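PDB 1WU2: molybdopterin biosynthesis moeA protein from Pyrococcus horikoshii, which probably catalyses the insertion of molybdenum into molybdopterin during biosynthesis of the molybdenum cofactor. Local coordinates for residues 214-219 / 305-310; 33-38 / 175-180; 334-339 / 344-349; 101-104 / 109-112. One frame throughout, in Å; residues are numbered along the deposited sequence.

Interaction 1: 214-219 / 305-310; sequences IMLQGL and AQFNLF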
loop_
_atom_site.group_PDB
_atom_site.type_symbol
_atom_site.label_atom_id
_atom_site.label_comp_id
_atom_site.label_asym_id
_atom_site.label_seq_id
_atom_site.Cartn_x
_atom_site.Cartn_y
_atom_site.Cartn_z
ATOM N N ILE A 214 -12.109 -14.488 7.386
ATOM C CA ILE A 214 -10.677 -14.211 7.337
ATOM C C ILE A 214 -10.324 -13.142 6.295
ATOM O O ILE A 214 -9.396 -12.365 6.508
ATOM C CB ILE A 214 -9.863 -15.523 7.117
ATOM C CG1 ILE A 214 -8.354 -15.273 7.247
ATOM C CG2 ILE A 214 -10.161 -16.151 5.758
ATOM C CD1 ILE A 214 -7.926 -14.631 8.547
HETATM N N MSE A 215 -11.070 -13.087 5.191
HETATM C CA MSE A 215 -10.820 -12.078 4.161
HETATM C C MSE A 215 -11.191 -10.691 4.659
HETATM O O MSE A 215 -10.465 -9.731 4.426
HETATM C CB MSE A 215 -11.583 -12.374 2.871
HETATM C CG MSE A 215 -11.233 -11.398 1.748
HETATM SE SE MSE A 215 -12.144 -11.757 0.081
HETATM C CE MSE A 215 -13.931 -11.209 0.597
ATOM N N LEU A 216 -12.326 -10.592 5.341
ATOM C CA LEU A 216 -12.768 -9.324 5.909
ATOM C C LEU A 216 -11.880 -8.866 7.065
ATOM O O LEU A 216 -11.708 -7.672 7.263
ATOM C CB LEU A 216 -14.230 -9.406 6.361
ATOM C CG LEU A 216 -15.268 -9.384 5.236
ATOM C CD1 LEU A 216 -16.648 -9.732 5.789
ATOM C CD2 LEU A 216 -15.297 -8.035 4.538
ATOM N N GLN A 217 -11.313 -9.803 7.819
ATOM C CA GLN A 217 -10.388 -9.455 8.899
ATOM C C GLN A 217 -9.180 -8.717 8.326
ATOM O O GLN A 217 -8.829 -7.641 8.789
ATOM C CB GLN A 217 -9.927 -10.702 9.660
ATOM C CG GLN A 217 -10.955 -11.228 10.646
ATOM C CD GLN A 217 -10.708 -12.674 11.041
ATOM O OE1 GLN A 217 -9.783 -12.967 11.800
ATOM N NE2 GLN A 217 -11.537 -13.579 10.533
ATOM N N GLY A 218 -8.565 -9.297 7.303
ATOM C CA GLY A 218 -7.439 -8.679 6.630
ATOM C C GLY A 218 -7.765 -7.343 5.984
ATOM O O GLY A 218 -6.954 -6.427 6.029
ATOM N N LEU A 219 -8.951 -7.239 5.390
ATOM C CA LEU A 219 -9.351 -6.041 4.656
ATOM C C LEU A 219 -9.609 -4.881 5.611
ATOM O O LEU A 219 -9.278 -3.731 5.308
ATOM C CB LEU A 219 -10.602 -6.315 3.813
ATOM C CG LEU A 219 -10.413 -7.103 2.509
ATOM C CD1 LEU A 219 -11.759 -7.604 1.990
ATOM C CD2 LEU A 219 -9.718 -6.257 1.457
ATOM N N ALA A 305 -16.151 -6.556 -3.670
ATOM C CA ALA A 305 -16.672 -5.382 -4.365
ATOM C C ALA A 305 -17.477 -4.492 -3.417
ATOM O O ALA A 305 -17.401 -3.266 -3.487
ATOM C CB ALA A 305 -17.528 -5.808 -5.537
ATOM N N GLN A 306 -18.240 -5.116 -2.526
ATOM C CA GLN A 306 -19.017 -4.378 -1.536
ATOM C C GLN A 306 -18.116 -3.686 -0.516
ATOM O O GLN A 306 -18.444 -2.610 -0.029
ATOM C CB GLN A 306 -19.993 -5.309 -0.823
ATOM C CG GLN A 306 -21.220 -5.643 -1.661
ATOM C CD GLN A 306 -22.061 -6.751 -1.061
ATOM O OE1 GLN A 306 -21.658 -7.390 -0.083
ATOM N NE2 GLN A 306 -23.233 -6.983 -1.643
ATOM N N PHE A 307 -16.977 -4.299 -0.203
ATOM C CA PHE A 307 -16.057 -3.722 0.766
ATOM C C PHE A 307 -15.364 -2.502 0.168
ATOM O O PHE A 307 -15.302 -1.452 0.795
ATOM C CB PHE A 307 -15.015 -4.743 1.235
ATOM C CG PHE A 307 -14.036 -4.177 2.224
ATOM C CD1 PHE A 307 -14.284 -4.247 3.584
ATOM C CD2 PHE A 307 -12.888 -3.536 1.787
ATOM C CE1 PHE A 307 -13.396 -3.702 4.490
ATOM C CE2 PHE A 307 -11.996 -2.990 2.688
ATOM C CZ PHE A 307 -12.247 -3.070 4.040
ATOM N N ASN A 308 -14.855 -2.646 -1.050
ATOM C CA ASN A 308 -14.153 -1.559 -1.728
ATOM C C ASN A 308 -15.054 -0.374 -2.078
ATOM O O ASN A 308 -14.615 0.776 -2.030
ATOM C CB ASN A 308 -13.457 -2.083 -2.986
ATOM C CG ASN A 308 -12.146 -2.769 -2.676
ATOM O OD1 ASN A 308 -11.132 -2.109 -2.457
ATOM N ND2 ASN A 308 -12.158 -4.099 -2.644
ATOM N N LEU A 309 -16.313 -0.655 -2.401
ATOM C CA LEU A 309 -17.248 0.382 -2.845
ATOM C C LEU A 309 -17.970 1.077 -1.690
ATOM O O LEU A 309 -18.476 2.183 -1.865
ATOM C CB LEU A 309 -18.280 -0.197 -3.828
ATOM C CG LEU A 309 -17.732 -0.616 -5.196
ATOM C CD1 LEU A 309 -18.765 -1.406 -5.968
ATOM C CD2 LEU A 309 -17.293 0.592 -6.006
ATOM N N PHE A 310 -18.007 0.447 -0.516
ATOM C CA PHE A 310 -18.745 0.997 0.623
ATOM C C PHE A 310 -17.896 1.053 1.886
ATOM O O PHE A 310 -17.577 2.133 2.379
ATOM C CB PHE A 310 -20.010 0.173 0.890
ATOM C CG PHE A 310 -21.084 0.364 -0.139
ATOM C CD1 PHE A 310 -21.443 -0.667 -0.988
ATOM C CD2 PHE A 310 -21.743 1.579 -0.254
ATOM C CE1 PHE A 310 -22.438 -0.487 -1.935
ATOM C CE2 PHE A 310 -22.743 1.760 -1.204
ATOM C CZ PHE A 310 -23.087 0.727 -2.039
#
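Leu-219 lies over one face of the Phe-307 ring, a compact example of an aromatic side chain, Phe-307, carrying all of the contact from segment 305-310. Its CB stands 3.8 Å from the centroid of the Phe-307 ring, only 16° off the ring normal, which makes a well-aligned CH-pi contact displaced from the ring centre toward the rim. The approach is closest at the far end of the ring, where Phe-307 CZ comes within 3.6 Å of Leu-219 CB and 3.3 Å of Leu-219 O. The two methyl groups of Leu-219 continue the cover back toward the root of the ring, Leu-219 CD1 near Phe-307 CG, and Leu-219 CD2 near Phe-307 CD2 and CE2. Phe-307 has its CG anti to the backbone N (chi1 179°), which places the ring beside its own carbonyl carbon and turns it toward helix 212-222. Both helices belong to the probable molybdopterin-binding domain, an alpha/beta fold. Helix 212-222 lies on the crossover connecting the adjacent parallel strands 184-190 and 226-233, whereas helix 300-319 follows strand 293-295 of the same sheet. The contact is looser one helical turn back, where Leu-216 offers the ring a single methyl group: its CD2 is 4.0 Å from Phe-307 CD1 and approaches obliquely. Even this slacker side is buried rather than wet, for Leu-216 also packs on Val-303 and Ile-256. The second subunit also reaches helix 212-222: its Val-166 packs on Ile-214, its Ala-167 on Met-215 (selenomethionine here) and its Pro-163 on Leu-219.

Interaction 2: 33-38 / 175-180; sequences REAVGR and KKVPVK
Arg-38 lays its aliphatic stem across the side chain of Val-179, the two crossing at about a right angle. Each end of the arginine meets a different branch of the valine: Arg-38 CB sits 3.8 Å from Val-179 CG1, while Arg-38 NH1 lies 3.8 Å from Val-179 CG2, with CD and CZ a little farther from that methyl. Bends in the arginine chain at chi2 (-78°) and chi3 (-148°) bring the guanidinium back beside the valine, obliquely, and its edge then meets the Lys-180 carbonyl nearly in plane, with NH1 3.2 Å from O. The firmer polar partner of NH1 is Glu-28, joined to it by a salt bridge. The second hydrophobic touch, Ala-35 CB to Val-177 CG1 at 4.1 Å, is slight. Between Ala-35 and Arg-38 the chain makes a type II beta turn, closed by the hydrogen bond from Arg-38 N to Ala-35 O (3.2 Å). Gly-37 occupies the third position with a positive phi of 93°, a conformation that glycine adopts readily. This turn illustrates how a loop can cover a very small sheet: strand 176-180 pairs with strand 27-31 in an antiparallel ribbon, and residues 33-38, just beyond 27-31, fold back against the buried valines Val-177 and Val-179 on strand 176-180. Helix 163-171 fills the adjoining space, with Val-166 on Ala-35 and Leu-169 on Val-177. At the far end of the strand, Lys-180 directs its ammonium group elsewhere, into a salt bridge with Glu-23 and a hydrogen bond to the Ile-24 carbonyl.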
loop_
_atom_site.group_PDB
_atom_site.type_symbol
_atom_site.label_atom_id
_atom_site.label_comp_id
_atom_site.label_asym_id
_atom_site.label_seq_id
_atom_site.Cartn_x
_atom_site.Cartn_y
_atom_site.Cartn_z
ATOM N N ARG A 33 7.818 3.408 16.943
ATOM C CA ARG A 33 8.066 2.053 16.448
ATOM C C ARG A 33 6.803 1.354 15.925
ATOM O O ARG A 33 6.891 0.476 15.070
ATOM C CB ARG A 33 8.710 1.205 17.554
ATOM C CG ARG A 33 9.439 -0.038 17.059
ATOM C CD ARG A 33 10.762 0.247 16.368
ATOM N NE ARG A 33 11.656 -0.912 16.409
ATOM C CZ ARG A 33 11.547 -1.994 15.635
ATOM N NH1 ARG A 33 10.575 -2.101 14.732
ATOM N NH2 ARG A 33 12.424 -2.985 15.764
ATOM N N GLU A 34 5.640 1.738 16.448
ATOM C CA GLU A 34 4.357 1.158 16.047
ATOM C C GLU A 34 3.444 2.162 15.315
ATOM O O GLU A 34 2.230 1.966 15.247
ATOM C CB GLU A 34 3.637 0.612 17.290
ATOM C CG GLU A 34 4.526 -0.216 18.211
ATOM C CD GLU A 34 3.756 -0.890 19.336
ATOM O OE1 GLU A 34 3.116 -0.168 20.137
ATOM O OE2 GLU A 34 3.798 -2.142 19.423
ATOM N N ALA A 35 4.032 3.214 14.750
ATOM C CA ALA A 35 3.267 4.327 14.175
ATOM C C ALA A 35 2.946 4.176 12.685
ATOM O O ALA A 35 2.032 4.827 12.194
ATOM C CB ALA A 35 4.000 5.647 14.413
ATOM N N VAL A 36 3.692 3.337 11.969
ATOM C CA VAL A 36 3.501 3.184 10.523
ATOM C C VAL A 36 2.132 2.563 10.208
ATOM O O VAL A 36 1.759 1.546 10.789
ATOM C CB VAL A 36 4.618 2.322 9.886
ATOM C CG1 VAL A 36 4.317 2.034 8.413
ATOM C CG2 VAL A 36 5.977 3.010 10.022
ATOM N N GLY A 37 1.395 3.189 9.290
ATOM C CA GLY A 37 0.070 2.728 8.897
ATOM C C GLY A 37 -1.058 3.388 9.673
ATOM O O GLY A 37 -2.230 3.231 9.329
ATOM N N ARG A 38 -0.708 4.131 10.719
ATOM C CA ARG A 38 -1.690 4.817 11.552
ATOM C C ARG A 38 -2.054 6.182 10.982
ATOM O O ARG A 38 -1.320 6.750 10.179
ATOM C CB ARG A 38 -1.159 4.968 12.975
ATOM C CG ARG A 38 -1.119 3.658 13.732
ATOM C CD ARG A 38 -2.482 3.220 14.244
ATOM N NE ARG A 38 -2.364 2.479 15.496
ATOM C CZ ARG A 38 -3.202 2.559 16.520
ATOM N NH1 ARG A 38 -4.263 3.357 16.483
ATOM N NH2 ARG A 38 -2.973 1.823 17.600
ATOM N N LYS A 175 7.952 11.475 20.942
ATOM C CA LYS A 175 8.156 10.066 21.280
ATOM C C LYS A 175 6.912 9.234 20.976
ATOM O O LYS A 175 7.012 8.119 20.454
ATOM C CB LYS A 175 8.514 9.920 22.761
ATOM C CG LYS A 175 9.857 10.529 23.145
ATOM C CD LYS A 175 10.129 10.363 24.634
ATOM C CE LYS A 175 11.617 10.429 24.959
ATOM N NZ LYS A 175 11.919 9.813 26.286
ATOM N N LYS A 176 5.748 9.774 21.327
ATOM C CA LYS A 176 4.469 9.114 21.083
ATOM C C LYS A 176 3.516 10.075 20.367
ATOM O O LYS A 176 3.105 11.093 20.932
ATOM C CB LYS A 176 3.861 8.630 22.399
ATOM C CG LYS A 176 4.717 7.608 23.140
ATOM C CD LYS A 176 4.096 7.210 24.482
ATOM C CE LYS A 176 2.940 6.230 24.308
ATOM N NZ LYS A 176 3.325 4.832 24.653
ATOM N N VAL A 177 3.191 9.743 19.119
ATOM C CA VAL A 177 2.397 10.605 18.243
ATOM C C VAL A 177 0.889 10.319 18.358
ATOM O O VAL A 177 0.473 9.160 18.355
ATOM C CB VAL A 177 2.865 10.467 16.765
ATOM C CG1 VAL A 177 2.515 9.096 16.172
ATOM C CG2 VAL A 177 2.299 11.586 15.906
ATOM N N PRO A 178 0.071 11.368 18.467
ATOM C CA PRO A 178 -1.384 11.187 18.535
ATOM C C PRO A 178 -1.992 10.710 17.212
ATOM O O PRO A 178 -1.819 11.359 16.184
ATOM C CB PRO A 178 -1.901 12.585 18.898
ATOM C CG PRO A 178 -0.834 13.526 18.469
ATOM C CD PRO A 178 0.456 12.788 18.565
ATOM N N VAL A 179 -2.687 9.576 17.260
ATOM C CA VAL A 179 -3.382 9.011 16.107
ATOM C C VAL A 179 -4.808 8.616 16.489
ATOM O O VAL A 179 -5.121 8.453 17.666
ATOM C CB VAL A 179 -2.639 7.773 15.542
ATOM C CG1 VAL A 179 -1.287 8.171 14.976
ATOM C CG2 VAL A 179 -2.481 6.678 16.602
ATOM N N LYS A 180 -5.671 8.463 15.492
ATOM C CA LYS A 180 -7.042 8.030 15.733
ATOM C C LYS A 180 -7.064 6.590 16.246
ATOM O O LYS A 180 -6.257 5.755 15.829
ATOM C CB LYS A 180 -7.878 8.120 14.452
ATOM C CG LYS A 180 -8.041 9.526 13.895
ATOM C CD LYS A 180 -9.119 10.306 14.620
ATOM C CE LYS A 180 -9.588 11.492 13.798
ATOM N NZ LYS A 180 -10.617 12.293 14.514
#

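Interaction 3: 334-339 / 344-349; sequences DDIPSQ and EFIKIY
Segments 334-339 and 344-349 run in roughly opposite directions, with CA atoms 7.2 Å apart at Ser-338 and Glu-344 and 8.7 Å apart at Ile-336 and Ile-346, so that they meet through side chains and not as a ladder of backbone bonds. Ile-336 and Ile-346 slide past each other head to foot. The Ile-336 CG2 methyl lies 4.1 Å from Ile-346 CD1, and at the other end of the pair Ile-336 CD1 faces Ile-346 CG2. In the C-terminal, beta-rich domain of MoeA, the isoleucine pair lies between the short 336-337/384-385 ribbon and the larger sheet. Strand 343-351 of that sheet pairs with 354-357 and 374-378 among others, and Leu-376, Ile-378 and Val-357 also pack on Ile-336. Toward Glu-344 the chemistry becomes polar. The glutamate chain is bent at chi2 (-66°), which lays its CG 3.8 Å from both CB and OG of Ser-338 and carries the carboxylate to the backbone of Gln-339. There Gln-339 N donates a weak hydrogen bond to Glu-344 OE2, 3.1 Å long but strongly bent, with an angle of 123° at the hydrogen. The same OE2 lies 3.2 Å from Gln-339 O; these two oxygens face each other as acceptors and are not bonded. The Ser-338 hydroxyl turns back along its own segment instead, giving a weak hydrogen bond to the Ile-336 carbonyl. Gln-339, at the exposed margin, adds its CB beside OE2 and extends its chain beyond.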
loop_
_atom_site.group_PDB
_atom_site.type_symbol
_atom_site.label_atom_id
_atom_site.label_comp_id
_atom_site.label_asym_id
_atom_site.label_seq_id
_atom_site.Cartn_x
_atom_site.Cartn_y
_atom_site.Cartn_z
ATOM N N ASP A 334 -9.044 -5.052 -23.379
ATOM C CA ASP A 334 -10.213 -5.751 -23.913
ATOM C C ASP A 334 -11.475 -4.901 -23.827
ATOM O O ASP A 334 -11.533 -3.934 -23.073
ATOM C CB ASP A 334 -10.441 -7.062 -23.149
ATOM C CG ASP A 334 -9.148 -7.815 -22.872
ATOM O OD1 ASP A 334 -8.495 -8.261 -23.840
ATOM O OD2 ASP A 334 -8.709 -8.007 -21.717
ATOM N N ASP A 335 -12.487 -5.281 -24.603
ATOM C CA ASP A 335 -13.796 -4.640 -24.541
ATOM C C ASP A 335 -14.506 -5.075 -23.260
ATOM O O ASP A 335 -14.442 -6.247 -22.881
ATOM C CB ASP A 335 -14.661 -5.029 -25.749
ATOM C CG ASP A 335 -14.034 -4.644 -27.084
ATOM O OD1 ASP A 335 -14.180 -5.415 -28.058
ATOM O OD2 ASP A 335 -13.384 -3.599 -27.260
ATOM N N ILE A 336 -15.170 -4.130 -22.599
ATOM C CA ILE A 336 -16.038 -4.427 -21.462
ATOM C C ILE A 336 -17.459 -3.977 -21.787
ATOM O O ILE A 336 -17.802 -2.819 -21.552
ATOM C CB ILE A 336 -15.561 -3.716 -20.166
ATOM C CG1 ILE A 336 -14.056 -3.880 -19.965
ATOM C CG2 ILE A 336 -16.307 -4.281 -18.950
ATOM C CD1 ILE A 336 -13.481 -2.958 -18.908
ATOM N N PRO A 337 -18.288 -4.867 -22.328
ATOM C CA PRO A 337 -19.714 -4.559 -22.473
ATOM C C PRO A 337 -20.362 -4.426 -21.096
ATOM O O PRO A 337 -19.979 -5.139 -20.169
ATOM C CB PRO A 337 -20.271 -5.757 -23.254
ATOM C CG PRO A 337 -19.274 -6.844 -23.097
ATOM C CD PRO A 337 -17.951 -6.205 -22.848
ATOM N N SER A 338 -21.314 -3.510 -20.966
ATOM C CA SER A 338 -21.878 -3.160 -19.667
ATOM C C SER A 338 -23.383 -2.924 -19.736
ATOM O O SER A 338 -23.893 -2.318 -20.680
ATOM C CB SER A 338 -21.201 -1.905 -19.111
ATOM O OG SER A 338 -19.791 -2.050 -19.080
ATOM N N GLN A 339 -24.077 -3.405 -18.712
ATOM C CA GLN A 339 -25.509 -3.213 -18.576
ATOM C C GLN A 339 -25.801 -1.785 -18.146
ATOM O O GLN A 339 -25.171 -1.268 -17.218
ATOM C CB GLN A 339 -26.064 -4.188 -17.535
ATOM C CG GLN A 339 -27.540 -4.490 -17.675
ATOM C CD GLN A 339 -28.036 -5.456 -16.615
ATOM O OE1 GLN A 339 -27.271 -6.279 -16.108
ATOM N NE2 GLN A 339 -29.318 -5.369 -16.285
ATOM N N GLU A 344 -20.836 -1.213 -12.655
ATOM C CA GLU A 344 -19.957 -2.373 -12.800
ATOM C C GLU A 344 -18.690 -2.247 -11.957
ATOM O O GLU A 344 -17.941 -1.284 -12.087
ATOM C CB GLU A 344 -19.534 -2.581 -14.267
ATOM C CG GLU A 344 -20.584 -2.285 -15.330
ATOM C CD GLU A 344 -21.763 -3.234 -15.293
ATOM O OE1 GLU A 344 -21.668 -4.289 -14.630
ATOM O OE2 GLU A 344 -22.787 -2.917 -15.934
ATOM N N PHE A 345 -18.457 -3.237 -11.103
ATOM C CA PHE A 345 -17.173 -3.418 -10.437
ATOM C C PHE A 345 -16.415 -4.459 -11.255
ATOM O O PHE A 345 -16.763 -5.641 -11.246
ATOM C CB PHE A 345 -17.389 -3.890 -8.997
ATOM C CG PHE A 345 -16.125 -3.997 -8.183
ATOM C CD1 PHE A 345 -15.439 -5.202 -8.098
ATOM C CD2 PHE A 345 -15.643 -2.902 -7.474
ATOM C CE1 PHE A 345 -14.281 -5.313 -7.330
ATOM C CE2 PHE A 345 -14.488 -3.004 -6.707
ATOM C CZ PHE A 345 -13.802 -4.212 -6.640
ATOM N N ILE A 346 -15.391 -4.010 -11.970
ATOM C CA ILE A 346 -14.659 -4.851 -12.910
ATOM C C ILE A 346 -13.251 -5.083 -12.405
ATOM O O ILE A 346 -12.515 -4.134 -12.164
ATOM C CB ILE A 346 -14.601 -4.176 -14.303
ATOM C CG1 ILE A 346 -16.012 -3.923 -14.846
ATOM C CG2 ILE A 346 -13.781 -5.021 -15.279
ATOM C CD1 ILE A 346 -16.878 -5.170 -14.966
ATOM N N LYS A 347 -12.877 -6.349 -12.264
ATOM C CA LYS A 347 -11.549 -6.712 -11.783
ATOM C C LYS A 347 -10.534 -6.590 -12.917
ATOM O O LYS A 347 -10.771 -7.062 -14.024
ATOM C CB LYS A 347 -11.560 -8.129 -11.205
ATOM C CG LYS A 347 -12.451 -8.274 -9.969
ATOM C CD LYS A 347 -12.889 -9.720 -9.733
ATOM C CE LYS A 347 -14.059 -10.123 -10.631
ATOM N NZ LYS A 347 -15.317 -9.363 -10.335
ATOM N N ILE A 348 -9.409 -5.946 -12.616
ATOM C CA ILE A 348 -8.369 -5.625 -13.589
ATOM C C ILE A 348 -7.016 -6.132 -13.101
ATOM O O ILE A 348 -6.707 -5.999 -11.928
ATOM C CB ILE A 348 -8.281 -4.085 -13.739
ATOM C CG1 ILE A 348 -9.597 -3.500 -14.273
ATOM C CG2 ILE A 348 -7.083 -3.683 -14.610
ATOM C CD1 ILE A 348 -9.978 -3.951 -15.662
ATOM N N TYR A 349 -6.208 -6.701 -13.992
ATOM C CA TYR A 349 -4.781 -6.857 -13.716
ATOM C C TYR A 349 -4.018 -5.788 -14.479
ATOM O O TYR A 349 -3.948 -5.821 -15.707
ATOM C CB TYR A 349 -4.236 -8.242 -14.071
ATOM C CG TYR A 349 -2.835 -8.449 -13.523
ATOM C CD1 TYR A 349 -1.711 -8.282 -14.331
ATOM C CD2 TYR A 349 -2.639 -8.773 -12.187
ATOM C CE1 TYR A 349 -0.428 -8.453 -13.819
ATOM C CE2 TYR A 349 -1.366 -8.946 -11.667
ATOM C CZ TYR A 349 -0.264 -8.786 -12.483
ATOM O OH TYR A 349 0.995 -8.962 -11.953
#

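Interaction 4: 101-104 / 109-112; sequences IKVL and IPKG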
loop_
_atom_site.group_PDB
_atom_site.type_symbol
_atom_site.label_atom_id
_atom_site.label_comp_id
_atom_site.label_asym_id
_atom_site.label_seq_id
_atom_site.Cartn_x
_atom_site.Cartn_y
_atom_site.Cartn_z
ATOM N N ILE A 101 35.355 36.139 6.366
ATOM C CA ILE A 101 35.711 35.241 7.468
ATOM C C ILE A 101 35.655 33.792 7.003
ATOM O O ILE A 101 34.579 33.266 6.741
ATOM C CB ILE A 101 34.756 35.452 8.677
ATOM C CG1 ILE A 101 34.992 36.828 9.303
ATOM C CG2 ILE A 101 34.946 34.347 9.728
ATOM C CD1 ILE A 101 33.983 37.208 10.366
ATOM N N LYS A 102 36.814 33.149 6.907
ATOM C CA LYS A 102 36.882 31.731 6.562
ATOM C C LYS A 102 36.037 30.882 7.509
ATOM O O LYS A 102 36.203 30.949 8.725
ATOM C CB LYS A 102 38.329 31.233 6.589
ATOM C CG LYS A 102 38.542 29.907 5.871
ATOM C CD LYS A 102 40.026 29.600 5.703
ATOM C CE LYS A 102 40.275 28.604 4.582
ATOM N NZ LYS A 102 39.864 27.236 4.974
ATOM N N VAL A 103 35.123 30.103 6.938
ATOM C CA VAL A 103 34.309 29.159 7.696
ATOM C C VAL A 103 34.375 27.760 7.087
ATOM O O VAL A 103 34.871 27.573 5.981
ATOM C CB VAL A 103 32.831 29.612 7.767
ATOM C CG1 VAL A 103 32.700 30.861 8.619
ATOM C CG2 VAL A 103 32.242 29.845 6.365
ATOM N N LEU A 104 33.886 26.778 7.837
ATOM C CA LEU A 104 33.694 25.422 7.330
ATOM C C LEU A 104 32.200 25.159 7.180
ATOM O O LEU A 104 31.379 25.945 7.648
ATOM C CB LEU A 104 34.312 24.402 8.287
ATOM C CG LEU A 104 35.839 24.458 8.409
ATOM C CD1 LEU A 104 36.306 23.755 9.680
ATOM C CD2 LEU A 104 36.507 23.845 7.184
ATOM N N ILE A 109 26.773 31.350 10.174
ATOM C CA ILE A 109 27.171 32.517 9.400
ATOM C C ILE A 109 27.440 33.659 10.378
ATOM O O ILE A 109 26.569 34.002 11.178
ATOM C CB ILE A 109 26.076 32.920 8.377
ATOM C CG1 ILE A 109 25.780 31.775 7.394
ATOM C CG2 ILE A 109 26.487 34.171 7.614
ATOM C CD1 ILE A 109 26.995 31.184 6.713
ATOM N N PRO A 110 28.647 34.223 10.350
ATOM C CA PRO A 110 28.979 35.344 11.234
ATOM C C PRO A 110 28.021 36.515 11.075
ATOM O O PRO A 110 27.446 36.702 10.003
ATOM C CB PRO A 110 30.382 35.752 10.778
ATOM C CG PRO A 110 30.946 34.550 10.131
ATOM C CD PRO A 110 29.792 33.838 9.504
ATOM N N LYS A 111 27.835 37.276 12.150
ATOM C CA LYS A 111 27.174 38.574 12.071
ATOM C C LYS A 111 27.839 39.388 10.958
ATOM O O LYS A 111 29.064 39.366 10.814
ATOM C CB LYS A 111 27.292 39.314 13.407
ATOM C CG LYS A 111 26.128 40.235 13.736
ATOM C CD LYS A 111 26.266 40.780 15.156
ATOM C CE LYS A 111 24.974 41.404 15.663
ATOM N NZ LYS A 111 25.222 42.324 16.811
ATOM N N GLY A 112 27.025 40.074 10.160
ATOM C CA GLY A 112 27.512 40.881 9.058
ATOM C C GLY A 112 27.420 40.194 7.706
ATOM O O GLY A 112 27.105 40.842 6.710
#
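With CG1 of Ile-101 anti to the carbonyl carbon (chi1 -68°) and its chain then extended (chi2 172°), CD1 is carried out to the ring of Pro-110, while CG2, on the other branch, also reaches the CG corner of the ring. The proline edge opposite its nitrogen therefore fits against a forked side chain: Ile-101 CD1 is 3.9 Å from Pro-110 CB, and both CD1 and CG2 of Ile-101 lie 4.0 Å from Pro-110 CG. Two residues along the strand, Val-103 completes the contact more loosely, its CG1 4.3 Å from Pro-110 CD. Lys-102 between them points away, as strand alternation dictates, and its NZ is hydrogen-bonded to Gln-119. Here a single proline covers one side of a beta strand, a simple way for a connecting loop to bind to the sheet it leaves. Strand 99-103 lies inside a mixed sheet between 60-63 and 77-84, while the loop that holds 109-112 leads on to strand 115-118, on the far side of 60-63. In making that crossing the loop sets Pro-110 against Ala-62 of the intervening strand as well as against Ile-101. Backbone hydrogen bonds hold the loop on both sides of the proline, Ile-109 with Asp-54 and Lys-111 with Val-95. Ala-91 adds further cover to the proline ring, and Val-95 and Ile-82 pack on Ile-101.

Overall arrangement
The four contacts sample separate parts of an elongated chain. Interactions 1, 2 and 4 are buried, whereas interaction 3 is only partly so, with an exposed margin. Interactions 1 and 4 are purely apolar, one helix against helix through an aromatic face, the other loop against strand through a proline; interactions 2 and 3 mix aliphatic packing with charged side chains meeting backbone polar groups, an arginine beside a carbonyl in one and a carboxylate at an N-H in the other. Interactions 1 and 3 adjoin directly: Phe-345 of strand 343-351 packs on Ala-305, Asn-308 and Leu-309, joining two domains. Interaction 4 is remote, its centre about 60 Å from that of interaction 1, and within the sequence it falls between the two segments of interaction 2.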